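Local coordinates for GH62 arabinofuranosidase (Podospora anserina, PDB 4N4B), which probably hydrolyses terminal alpha-L-arabinofuranosyl residues from arabinosylated xylan, as a calcium-containing five-bladed beta-propeller of glycoside hydrolase family 62, at residues 239-244 / 282-287; 212-217 / 230-235. One frame throughout, in Å; residues are numbered along the deposited sequence.

Interaction 1 of 2, residues 239-244 / 282-287; sequences GHRWFR and SISHGE. With CA (calcium ion), chain B.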
loop_
_atom_site.group_PDB
_atom_site.type_symbol
_atom_site.label_atom_id
_atom_site.label_comp_id
_atom_site.label_asym_id
_atom_site.label_seq_id
_atom_site.Cartn_x
_atom_site.Cartn_y
_atom_site.Cartn_z
ATOM N N GLY A 239 10.733 17.831 3.426
ATOM C CA GLY A 239 10.631 16.859 4.469
ATOM C C GLY A 239 9.327 16.079 4.451
ATOM O O GLY A 239 9.215 15.146 5.236
ATOM N N HIS A 240 8.394 16.490 3.658
ATOM C CA HIS A 240 7.050 15.824 3.689
ATOM C C HIS A 240 6.939 14.790 2.610
ATOM O O HIS A 240 7.559 14.785 1.554
ATOM C CB HIS A 240 5.974 16.894 3.446
ATOM C CG HIS A 240 5.898 17.873 4.576
ATOM N ND1 HIS A 240 6.176 19.226 4.446
ATOM C CD2 HIS A 240 5.646 17.648 5.872
ATOM C CE1 HIS A 240 6.038 19.796 5.615
ATOM N NE2 HIS A 240 5.771 18.872 6.504
ATOM N N ARG A 241 6.124 13.770 2.916
ATOM C CA ARG A 241 5.902 12.632 2.046
ATOM C C ARG A 241 5.020 13.006 0.853
ATOM O O ARG A 241 4.114 13.852 0.949
ATOM C CB ARG A 241 5.238 11.528 2.832
ATOM C CG ARG A 241 5.963 11.054 4.087
ATOM C CD ARG A 241 7.412 10.716 3.790
ATOM N NE ARG A 241 8.068 10.145 4.960
ATOM C CZ ARG A 241 8.310 8.859 5.172
ATOM N NH1 ARG A 241 7.783 7.931 4.361
ATOM N NH2 ARG A 241 8.998 8.507 6.271
ATOM N N TRP A 242 5.284 12.381 -0.280
ATOM C CA TRP A 242 4.531 12.555 -1.485
ATOM C C TRP A 242 4.676 11.324 -2.365
ATOM O O TRP A 242 5.505 10.448 -2.090
ATOM C CB TRP A 242 4.967 13.810 -2.237
ATOM C CG TRP A 242 6.364 13.878 -2.742
ATOM C CD1 TRP A 242 7.516 13.839 -1.970
ATOM C CD2 TRP A 242 6.773 13.821 -4.098
ATOM N NE1 TRP A 242 8.619 13.917 -2.811
ATOM C CE2 TRP A 242 8.180 13.916 -4.116
ATOM C CE3 TRP A 242 6.091 13.816 -5.315
ATOM C CZ2 TRP A 242 8.911 13.915 -5.299
ATOM C CZ3 TRP A 242 6.815 13.905 -6.495
ATOM C CH2 TRP A 242 8.226 13.941 -6.471
ATOM N N PHE A 243 3.899 11.260 -3.434
ATOM C CA PHE A 243 3.897 10.127 -4.365
ATOM C C PHE A 243 4.378 10.565 -5.759
ATOM O O PHE A 243 3.910 11.557 -6.341
ATOM C CB PHE A 243 2.501 9.490 -4.467
ATOM C CG PHE A 243 2.258 8.554 -3.335
ATOM C CD1 PHE A 243 2.691 7.229 -3.322
ATOM C CD2 PHE A 243 1.618 9.062 -2.206
ATOM C CE1 PHE A 243 2.440 6.427 -2.188
ATOM C CE2 PHE A 243 1.417 8.241 -1.127
ATOM C CZ PHE A 243 1.877 6.964 -1.110
ATOM N N ARG A 244 5.190 9.655 -6.301
ATOM C CA ARG A 244 5.642 9.703 -7.704
ATOM C C ARG A 244 5.027 8.542 -8.442
ATOM O O ARG A 244 4.668 7.511 -7.892
ATOM C CB ARG A 244 7.138 9.471 -7.665
ATOM C CG ARG A 244 7.903 10.470 -6.873
ATOM C CD ARG A 244 9.420 10.310 -6.928
ATOM N NE ARG A 244 9.928 10.675 -8.256
ATOM C CZ ARG A 244 11.017 10.189 -8.783
ATOM N NH1 ARG A 244 11.736 9.295 -8.191
ATOM N NH2 ARG A 244 11.352 10.602 -10.001
ATOM N N SER A 282 2.032 16.001 4.555
ATOM C CA SER A 282 2.461 14.676 3.966
ATOM C C SER A 282 1.230 14.029 3.342
ATOM O O SER A 282 0.174 13.917 3.948
ATOM C CB SER A 282 3.034 13.826 5.040
ATOM O OG SER A 282 4.414 14.176 5.259
ATOM N N ILE A 283 1.436 13.423 2.167
ATOM C CA ILE A 283 0.499 12.438 1.555
ATOM C C ILE A 283 1.277 11.164 1.476
ATOM O O ILE A 283 2.266 11.061 0.756
ATOM C CB ILE A 283 0.036 12.917 0.158
ATOM C CG1 ILE A 283 -0.446 14.365 0.116
ATOM C CG2 ILE A 283 -0.993 11.922 -0.337
ATOM C CD1 ILE A 283 -1.692 14.627 0.920
ATOM N N SER A 284 0.966 10.247 2.338
ATOM C CA SER A 284 1.836 9.093 2.581
ATOM C C SER A 284 1.053 7.767 2.419
ATOM O O SER A 284 -0.116 7.767 2.236
ATOM C CB SER A 284 2.478 9.271 3.984
ATOM O OG SER A 284 3.373 8.272 4.355
ATOM N N HIS A 285 1.791 6.673 2.556
ATOM C CA HIS A 285 1.419 5.288 2.288
ATOM C C HIS A 285 -0.091 5.060 2.221
ATOM O O HIS A 285 -0.757 5.098 3.179
ATOM C CB HIS A 285 2.029 4.368 3.381
ATOM C CG HIS A 285 2.131 2.923 2.985
ATOM N ND1 HIS A 285 3.156 2.103 3.380
ATOM C CD2 HIS A 285 1.273 2.138 2.303
ATOM C CE1 HIS A 285 2.954 0.897 2.890
ATOM N NE2 HIS A 285 1.825 0.894 2.217
ATOM N N GLY A 286 -0.549 4.700 1.037
ATOM C CA GLY A 286 -1.953 4.443 0.795
ATOM C C GLY A 286 -2.204 3.450 -0.330
ATOM O O GLY A 286 -1.344 2.784 -0.770
ATOM N N GLU A 287 -3.441 3.435 -0.793
ATOM C CA GLU A 287 -3.873 2.503 -1.853
ATOM C C GLU A 287 -5.081 3.071 -2.558
ATOM O O GLU A 287 -5.930 3.683 -1.935
ATOM C CB GLU A 287 -4.195 1.115 -1.331
ATOM C CG GLU A 287 -3.170 0.007 -1.628
ATOM C CD GLU A 287 -3.625 -1.409 -1.317
ATOM O OE1 GLU A 287 -4.846 -1.693 -1.628
ATOM O OE2 GLU A 287 -2.849 -2.177 -0.719
HETATM CA CA CA B . 0.870 -0.725 1.049
HETATM O O HOH W 1 -0.938 0.505 0.914
HETATM O O HOH W 2 -0.255 -2.283 0.116
HETATM O O HOH W 3 1.431 0.273 -0.700
HETATM O O HOH W 4 0.083 -1.481 2.969
HETATM O O HOH W 5 2.540 -1.787 1.193
#

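Interaction 2 of 2, residues 212-217 / 230-235; sequences NDLFEA and LLVEAI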
loop_
_atom_site.group_PDB
_atom_site.type_symbol
_atom_site.label_atom_id
_atom_site.label_comp_id
_atom_site.label_asym_id
_atom_site.label_seq_id
_atom_site.Cartn_x
_atom_site.Cartn_y
_atom_site.Cartn_z
ATOM N N ASN A 212 15.553 9.067 -0.843
ATOM C CA ASN A 212 14.387 9.917 -0.695
ATOM C C ASN A 212 13.524 10.015 -1.868
ATOM O O ASN A 212 12.331 10.375 -1.706
ATOM C CB ASN A 212 14.723 11.304 -0.227
ATOM C CG ASN A 212 15.213 11.356 1.223
ATOM O OD1 ASN A 212 15.349 12.527 1.771
ATOM N ND2 ASN A 212 15.514 10.348 1.842
ATOM N N ASP A 213 14.017 9.741 -3.061
ATOM C CA ASP A 213 13.223 9.806 -4.243
ATOM C C ASP A 213 12.479 8.452 -4.603
ATOM O O ASP A 213 11.689 8.463 -5.529
ATOM C CB ASP A 213 14.095 10.296 -5.457
ATOM C CG ASP A 213 14.319 11.778 -5.430
ATOM O OD1 ASP A 213 13.679 12.480 -4.632
ATOM O OD2 ASP A 213 15.253 12.233 -6.172
ATOM N N LEU A 214 12.833 7.367 -3.951
ATOM C CA LEU A 214 12.227 6.116 -4.264
ATOM C C LEU A 214 12.193 5.288 -2.984
ATOM O O LEU A 214 12.832 4.260 -2.821
ATOM C CB LEU A 214 13.000 5.399 -5.375
ATOM C CG LEU A 214 12.235 4.267 -6.019
ATOM C CD1 LEU A 214 11.247 4.816 -7.012
ATOM C CD2 LEU A 214 13.218 3.328 -6.729
ATOM N N PHE A 215 11.430 5.776 -2.028
ATOM C CA PHE A 215 11.645 5.368 -0.668
ATOM C C PHE A 215 10.936 4.047 -0.252
ATOM O O PHE A 215 11.562 3.089 0.147
ATOM C CB PHE A 215 11.324 6.533 0.334
ATOM C CG PHE A 215 11.744 6.310 1.741
ATOM C CD1 PHE A 215 13.061 6.060 2.027
ATOM C CD2 PHE A 215 10.879 6.374 2.774
ATOM C CE1 PHE A 215 13.478 5.825 3.324
ATOM C CE2 PHE A 215 11.273 6.197 4.073
ATOM C CZ PHE A 215 12.584 5.924 4.380
ATOM N N GLU A 216 9.606 4.055 -0.369
ATOM C CA GLU A 216 8.802 2.900 0.112
ATOM C C GLU A 216 7.439 3.055 -0.447
ATOM O O GLU A 216 7.103 3.807 -1.306
ATOM C CB GLU A 216 8.902 2.778 1.625
ATOM C CG GLU A 216 8.186 3.833 2.376
ATOM C CD GLU A 216 8.504 3.902 3.855
ATOM O OE1 GLU A 216 9.276 3.106 4.397
ATOM O OE2 GLU A 216 7.897 4.755 4.551
ATOM N N ALA A 217 6.578 2.125 0.045
ATOM C CA ALA A 217 5.108 2.160 -0.174
ATOM C C ALA A 217 4.702 2.039 -1.615
ATOM O O ALA A 217 3.882 2.793 -2.142
ATOM C CB ALA A 217 4.551 3.379 0.495
ATOM N N LEU A 230 2.766 2.459 -11.687
ATOM C CA LEU A 230 3.624 2.289 -10.531
ATOM C C LEU A 230 3.554 3.608 -9.799
ATOM O O LEU A 230 3.798 4.695 -10.308
ATOM C CB LEU A 230 5.086 2.036 -10.981
ATOM C CG LEU A 230 6.137 2.130 -9.874
ATOM C CD1 LEU A 230 5.998 1.008 -8.903
ATOM C CD2 LEU A 230 7.520 2.046 -10.480
ATOM N N LEU A 231 3.267 3.487 -8.493
ATOM C CA LEU A 231 3.356 4.590 -7.488
ATOM C C LEU A 231 4.375 4.230 -6.438
ATOM O O LEU A 231 4.462 3.093 -5.946
ATOM C CB LEU A 231 1.994 4.710 -6.752
ATOM C CG LEU A 231 0.753 4.857 -7.630
ATOM C CD1 LEU A 231 -0.481 4.948 -6.752
ATOM C CD2 LEU A 231 0.833 6.012 -8.604
ATOM N N VAL A 232 5.226 5.200 -6.079
ATOM C CA VAL A 232 6.171 5.085 -4.992
ATOM C C VAL A 232 6.203 6.345 -4.164
ATOM O O VAL A 232 6.122 7.428 -4.693
ATOM C CB VAL A 232 7.626 4.759 -5.580
ATOM C CG1 VAL A 232 8.543 4.495 -4.395
ATOM C CG2 VAL A 232 7.585 3.482 -6.453
ATOM N N GLU A 233 6.291 6.147 -2.821
ATOM C CA GLU A 233 6.370 7.272 -1.892
ATOM C C GLU A 233 7.818 7.782 -1.853
ATOM O O GLU A 233 8.777 7.005 -1.816
ATOM C CB GLU A 233 5.876 6.799 -0.542
ATOM C CG GLU A 233 5.764 7.943 0.481
ATOM C CD GLU A 233 5.238 7.551 1.823
ATOM O OE1 GLU A 233 4.606 6.474 1.954
ATOM O OE2 GLU A 233 5.457 8.341 2.801
ATOM N N ALA A 234 7.875 9.102 -1.751
ATOM C CA ALA A 234 9.123 9.836 -1.668
ATOM C C ALA A 234 9.088 10.847 -0.519
ATOM O O ALA A 234 8.024 11.119 0.058
ATOM C CB ALA A 234 9.345 10.522 -2.996
ATOM N N ILE A 235 10.267 11.371 -0.145
ATOM C CA ILE A 235 10.440 12.368 0.930
ATOM C C ILE A 235 10.897 13.624 0.233
ATOM O O ILE A 235 12.005 13.602 -0.333
ATOM C CB ILE A 235 11.366 11.907 2.019
ATOM C CG1 ILE A 235 11.020 10.507 2.582
ATOM C CG2 ILE A 235 11.506 12.982 3.063
ATOM C CD1 ILE A 235 11.969 9.981 3.674
HETATM O O HOH W 6 11.710 13.451 -3.107
HETATM O O HOH W 7 5.345 5.598 4.455
#

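Interaction 1 of 2, residues 239-244 / 282-287
R241 and S282 bring the two backbones within 4.4 Å, CA to CA, the end-to-end directions of 240-243 and 282-286 lying 35° apart, and I283 N donates to R241 O at 3.0 Å. The other polar link uses a side chain: R241 N donates to S282 OG, 2.9 Å away. That hydroxyl stands beside its own backbone N (chi1 -83°), which turns it back toward the start of strand 241-248, where it also comes 3.6 Å from H240 CB. R241 begins by packing CB against S284 CB at 3.7 Å; then its chain bends at chi2 and carries the guanidinium away to salt bridges with E233 and E216. F243 packs against the backbone of 283-286 at the corner: one edge of its ring meets the S284 carbonyl carbon and H285 N, the latter 3.7 Å from CZ, and CE2 lies 3.5 Å from I283 O. With an alanine here the edge contact to the peptides at 284 and 285 is likely to be lost, opening a gap beside the corner. At the corner, H285 has CG anti to its N (chi1 -160°), which places the ring so that NE2 meets the calcium at 2.2 Å. Five waters complete six ligands; one of them donates to G286 O, another to E287 OE2. H285 is therefore the protein's one direct ligand here, with its neighbours acting through water. H285 N and S284 OG both bond to the E233 carboxylate, which probably holds the backbone at H285 in place, while the metal bond itself directs the imidazole.

Interaction 2 of 2, residues 212-217 / 230-235
I235 N donates to N212 O over 2.8 Å. Further along, E233 both gives and receives: its N bonds to E216 O at 2.9 Å, and its O accepts F215 N at the same length plus a weak bond from E216 N. A water joins the carboxylates of the two glutamates, donating to E216 OE2 and E233 OE1, whose 4.5 Å separation would be unfavourable for two negative charges; the nearby guanidinium of R241 probably offsets it. Because F215 and E216 both face E233, this is a classic beta bulge, set at the entry of strand 216-222 in the antiparallel hairpin that starts one propeller blade. E233, CG anti to its N (chi1 -174°) and extended beyond, runs beside A217, whose CB sits 3.4 Å from OE1, and its carboxylate ends among partners from the 282-287 segment, S284 foremost. The F215 ring offers one face to I235, whose CD1 stands 3.9 Å from the centroid in a CH-pi contact. L214 CD1 meets V232 CG1 at 3.8 Å, with M207 and W246 also against the leucine.

Overall arrangement
From the N terminus, interaction 2 comes first: the chain enters strand 216-222 from 212-215, turns, and returns along 228-235, closing a hairpin with 12 residues between the segments, most of them strand. Strand 241-248 follows as the next neighbour in the same four-stranded blade, and interaction 1 then closes a longer loop of 37 residues, bringing 282-287 back against it. The two loops lie in series, neither enclosing nor crossing the other. Their centres are 8 Å apart, and they meet directly at W242 O with A234 N and at S284 OG with E233 OE2. Interaction 2 builds the inside of one blade, whereas interaction 1 ties that blade to the segment leading into strand 286-288 of the five-stranded mixed sheet.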